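Local coordinates for protein multicopper oxidase (Uncultured bacterium, PDB 4E9X) that probably oxidises phenolic substrates one electron at a time, as laccase-like multicopper oxidases do, and passes the electrons through its copper centres to dioxygen, which is reduced to water, at residues A[141-151]-A[163-172]. Sequence-based numbering, arbitrary orientation.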
loop_
_atom_site.group_PDB
_atom_site.type_symbol
_atom_site.label_atom_id
_atom_site.label_comp_id
_atom_site.label_asym_id
_atom_site.label_seq_id
_atom_site.Cartn_x
_atom_site.Cartn_y
_atom_site.Cartn_z
ATOM N N ILE A 141 -6.250 9.806 -18.460
ATOM C CA ILE A 141 -6.950 9.158 -17.329
ATOM C C ILE A 141 -6.660 7.693 -17.349
ATOM O O ILE A 141 -6.887 7.033 -18.375
ATOM C CB ILE A 141 -8.458 9.454 -17.434
ATOM C CG1 ILE A 141 -8.739 10.909 -16.957
ATOM C CG2 ILE A 141 -9.321 8.444 -16.656
ATOM C CD1 ILE A 141 -10.127 11.427 -17.269
ATOM N N MET A 142 -6.210 7.151 -16.221
ATOM C CA MET A 142 -5.945 5.717 -16.038
ATOM C C MET A 142 -6.671 5.196 -14.803
ATOM O O MET A 142 -6.250 5.451 -13.659
ATOM C CB MET A 142 -4.441 5.425 -15.871
ATOM C CG MET A 142 -3.679 5.736 -17.185
ATOM S SD MET A 142 -2.033 5.040 -17.069
ATOM C CE MET A 142 -1.205 5.712 -18.508
ATOM N N MET A 143 -7.772 4.450 -15.024
ATOM C CA MET A 143 -8.575 3.949 -13.888
ATOM C C MET A 143 -8.320 2.466 -13.773
ATOM O O MET A 143 -8.664 1.682 -14.699
ATOM C CB MET A 143 -10.067 4.219 -14.183
ATOM C CG MET A 143 -10.327 5.715 -14.423
ATOM S SD MET A 143 -12.090 6.179 -14.457
ATOM C CE MET A 143 -12.472 6.107 -12.709
ATOM N N MET A 144 -7.685 2.053 -12.703
ATOM C CA MET A 144 -7.289 0.653 -12.533
ATOM C C MET A 144 -8.330 -0.116 -11.753
ATOM O O MET A 144 -8.942 0.425 -10.829
ATOM C CB MET A 144 -5.936 0.544 -11.800
ATOM C CG MET A 144 -4.718 0.575 -12.737
ATOM S SD MET A 144 -4.513 2.095 -13.686
ATOM C CE MET A 144 -4.203 3.256 -12.337
ATOM N N SER A 145 -8.567 -1.385 -12.119
ATOM C CA SER A 145 -9.496 -2.246 -11.402
ATOM C C SER A 145 -9.090 -3.696 -11.675
ATOM O O SER A 145 -8.156 -4.018 -12.411
ATOM C CB SER A 145 -10.940 -1.968 -11.757
ATOM O OG SER A 145 -11.229 -2.338 -13.092
ATOM N N THR A 146 -9.847 -4.539 -10.972
ATOM C CA THR A 146 -9.611 -5.982 -11.042
ATOM C C THR A 146 -10.915 -6.720 -11.320
ATOM O O THR A 146 -12.009 -6.180 -11.138
ATOM C CB THR A 146 -8.949 -6.564 -9.756
ATOM O OG1 THR A 146 -9.934 -6.634 -8.726
ATOM C CG2 THR A 146 -7.794 -5.670 -9.317
ATOM N N TRP A 147 -10.808 -7.979 -11.731
ATOM C CA TRP A 147 -11.970 -8.730 -12.203
ATOM C C TRP A 147 -11.858 -10.165 -11.686
ATOM O O TRP A 147 -10.775 -10.706 -11.617
ATOM C CB TRP A 147 -12.064 -8.790 -13.725
ATOM C CG TRP A 147 -11.998 -7.397 -14.325
ATOM C CD1 TRP A 147 -10.834 -6.719 -14.627
ATOM C CD2 TRP A 147 -13.071 -6.533 -14.648
ATOM N NE1 TRP A 147 -11.143 -5.458 -15.139
ATOM C CE2 TRP A 147 -12.507 -5.330 -15.157
ATOM C CE3 TRP A 147 -14.476 -6.668 -14.538
ATOM C CZ2 TRP A 147 -13.304 -4.252 -15.581
ATOM C CZ3 TRP A 147 -15.223 -5.569 -14.971
ATOM C CH2 TRP A 147 -14.664 -4.383 -15.483
ATOM N N GLU A 148 -13.013 -10.754 -11.376
ATOM C CA GLU A 148 -13.074 -12.138 -10.874
ATOM C C GLU A 148 -13.775 -12.990 -11.916
ATOM O O GLU A 148 -15.000 -12.902 -12.053
ATOM C CB GLU A 148 -13.881 -12.167 -9.572
ATOM C CG GLU A 148 -13.188 -11.317 -8.506
ATOM C CD GLU A 148 -14.061 -10.926 -7.352
ATOM O OE1 GLU A 148 -15.214 -11.420 -7.348
ATOM O OE2 GLU A 148 -13.692 -10.158 -6.457
ATOM N N SER A 149 -13.059 -13.789 -12.692
ATOM C CA SER A 149 -13.694 -14.460 -13.822
ATOM C C SER A 149 -14.823 -15.395 -13.402
ATOM O O SER A 149 -15.740 -15.596 -14.229
ATOM C CB SER A 149 -12.645 -15.238 -14.649
ATOM O OG SER A 149 -12.125 -16.337 -13.936
ATOM N N ALA A 150 -14.788 -15.936 -12.187
ATOM C CA ALA A 150 -15.863 -16.875 -11.836
ATOM C C ALA A 150 -17.242 -16.241 -11.823
ATOM O O ALA A 150 -18.251 -16.943 -11.904
ATOM C CB ALA A 150 -15.595 -17.472 -10.461
ATOM N N VAL A 151 -17.271 -14.927 -11.635
ATOM C CA VAL A 151 -18.603 -14.276 -11.574
ATOM C C VAL A 151 -18.846 -13.388 -12.771
ATOM O O VAL A 151 -19.737 -12.505 -12.722
ATOM C CB VAL A 151 -18.779 -13.499 -10.255
ATOM C CG1 VAL A 151 -18.612 -14.535 -9.144
ATOM C CG2 VAL A 151 -17.825 -12.298 -10.097
ATOM N N ASN A 163 -13.622 -14.747 -3.236
ATOM C CA ASN A 163 -13.477 -14.766 -4.681
ATOM C C ASN A 163 -12.007 -14.627 -5.035
ATOM O O ASN A 163 -11.215 -14.247 -4.143
ATOM C CB ASN A 163 -14.257 -13.576 -5.288
ATOM C CG ASN A 163 -15.756 -13.695 -5.063
ATOM O OD1 ASN A 163 -16.349 -13.068 -4.217
ATOM N ND2 ASN A 163 -16.344 -14.553 -5.912
ATOM N N VAL A 164 -11.694 -14.925 -6.289
ATOM C CA VAL A 164 -10.317 -14.779 -6.779
ATOM C C VAL A 164 -10.268 -13.767 -7.898
ATOM O O VAL A 164 -10.883 -14.006 -8.934
ATOM C CB VAL A 164 -9.755 -16.110 -7.311
ATOM C CG1 VAL A 164 -8.333 -15.877 -7.765
ATOM C CG2 VAL A 164 -9.879 -17.150 -6.204
ATOM N N ALA A 165 -9.531 -12.668 -7.714
ATOM C CA ALA A 165 -9.331 -11.643 -8.778
ATOM C C ALA A 165 -8.200 -12.146 -9.646
ATOM O O ALA A 165 -7.073 -12.227 -9.177
ATOM C CB ALA A 165 -9.085 -10.265 -8.176
ATOM N N ASP A 166 -8.530 -12.539 -10.878
ATOM C CA ASP A 166 -7.584 -13.184 -11.741
ATOM C C ASP A 166 -7.379 -12.421 -13.052
ATOM O O ASP A 166 -6.559 -12.847 -13.877
ATOM C CB ASP A 166 -7.964 -14.633 -12.041
ATOM C CG ASP A 166 -9.396 -14.819 -12.520
ATOM O OD1 ASP A 166 -10.198 -13.882 -12.527
ATOM O OD2 ASP A 166 -9.746 -15.974 -12.897
ATOM N N TYR A 167 -8.037 -11.287 -13.233
ATOM C CA TYR A 167 -7.759 -10.409 -14.370
ATOM C C TYR A 167 -7.706 -8.967 -13.842
ATOM O O TYR A 167 -8.235 -8.632 -12.805
ATOM C CB TYR A 167 -8.780 -10.498 -15.481
ATOM C CG TYR A 167 -8.817 -11.798 -16.261
ATOM C CD1 TYR A 167 -8.310 -11.877 -17.542
ATOM C CD2 TYR A 167 -9.428 -12.925 -15.674
ATOM C CE1 TYR A 167 -8.363 -13.087 -18.281
ATOM C CE2 TYR A 167 -9.477 -14.115 -16.409
ATOM C CZ TYR A 167 -8.960 -14.202 -17.697
ATOM O OH TYR A 167 -9.033 -15.404 -18.385
ATOM N N PHE A 168 -6.935 -8.159 -14.558
ATOM C CA PHE A 168 -6.511 -6.807 -14.116
ATOM C C PHE A 168 -6.537 -5.823 -15.278
ATOM O O PHE A 168 -6.245 -6.252 -16.403
ATOM C CB PHE A 168 -5.113 -6.851 -13.459
ATOM C CG PHE A 168 -5.019 -7.947 -12.402
ATOM C CD1 PHE A 168 -5.416 -7.656 -11.096
ATOM C CD2 PHE A 168 -4.608 -9.231 -12.748
ATOM C CE1 PHE A 168 -5.406 -8.668 -10.150
ATOM C CE2 PHE A 168 -4.609 -10.248 -11.781
ATOM C CZ PHE A 168 -5.020 -9.943 -10.495
ATOM N N SER A 169 -6.854 -4.558 -15.056
ATOM C CA SER A 169 -7.009 -3.692 -16.204
ATOM C C SER A 169 -6.679 -2.245 -15.888
ATOM O O SER A 169 -6.660 -1.789 -14.738
ATOM C CB SER A 169 -8.463 -3.760 -16.729
ATOM O OG SER A 169 -9.382 -3.406 -15.658
ATOM N N VAL A 170 -6.458 -1.498 -16.977
ATOM C CA VAL A 170 -6.582 -0.056 -16.970
ATOM C C VAL A 170 -7.726 0.285 -17.915
ATOM O O VAL A 170 -7.790 -0.234 -19.042
ATOM C CB VAL A 170 -5.250 0.646 -17.355
ATOM C CG1 VAL A 170 -4.670 0.143 -18.669
ATOM C CG2 VAL A 170 -5.462 2.190 -17.413
ATOM N N ASN A 171 -8.638 1.135 -17.482
ATOM C CA ASN A 171 -9.826 1.550 -18.261
ATOM C C ASN A 171 -10.544 0.335 -18.813
ATOM O O ASN A 171 -10.965 0.325 -19.977
ATOM C CB ASN A 171 -9.448 2.552 -19.349
ATOM C CG ASN A 171 -8.936 3.839 -18.707
ATOM O OD1 ASN A 171 -9.047 4.001 -17.502
ATOM N ND2 ASN A 171 -8.328 4.737 -19.496
ATOM N N ALA A 172 -10.673 -0.684 -17.956
ATOM C CA ALA A 172 -11.462 -1.906 -18.222
ATOM C C ALA A 172 -10.925 -2.771 -19.361
ATOM O O ALA A 172 -11.663 -3.638 -19.839
ATOM C CB ALA A 172 -12.944 -1.593 -18.426
HETATM O O HOH W 1 -10.001 -0.814 -15.157
HETATM O O HOH W 2 -12.665 -15.760 -10.147
#
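Asp-166 grips Ser-149 with both carboxylate oxygens: OD1 takes the backbone N at 2.9 Å and OD2 the hydroxyl OG at 2.6 Å, each through its syn lone pair. The aspartate's chi1 of 51° tucks the carboxylate between its own backbone N and carbonyl carbon, turned to the serine. Were Asp-166 an alanine, the N-H and hydroxyl of Ser-149 would probably lose both acceptors, leaving the short turn from Glu-148 to Val-151 less firmly tied down. At the far end Asn-171 imitates a strand's backbone, its OD1 accepting from Met-143 N (2.8 Å) while ND2 reaches Ile-141 O (2.9 Å); ND2 also serves Phe-295 O. Between these ends, Trp-147 points NE1 almost straight at Ser-169 OG (2.8 Å, 169°), in the plane of the indole. That hydroxyl also binds a water which joins Ser-145 OG, Met-143 O and Ala-172 N. On the other face of the sheet, Thr-146 CG2 meets the edge of the Phe-168 ring (3.6 Å), which stacks with His-258. Further out, strand 21-28 packs on Trp-147 and Tyr-167. Asp-166 and Tyr-167 both donate to Trp-147 O, a classic beta bulge leading into the outermost strand, within this chain, of a cupredoxin-type sheet.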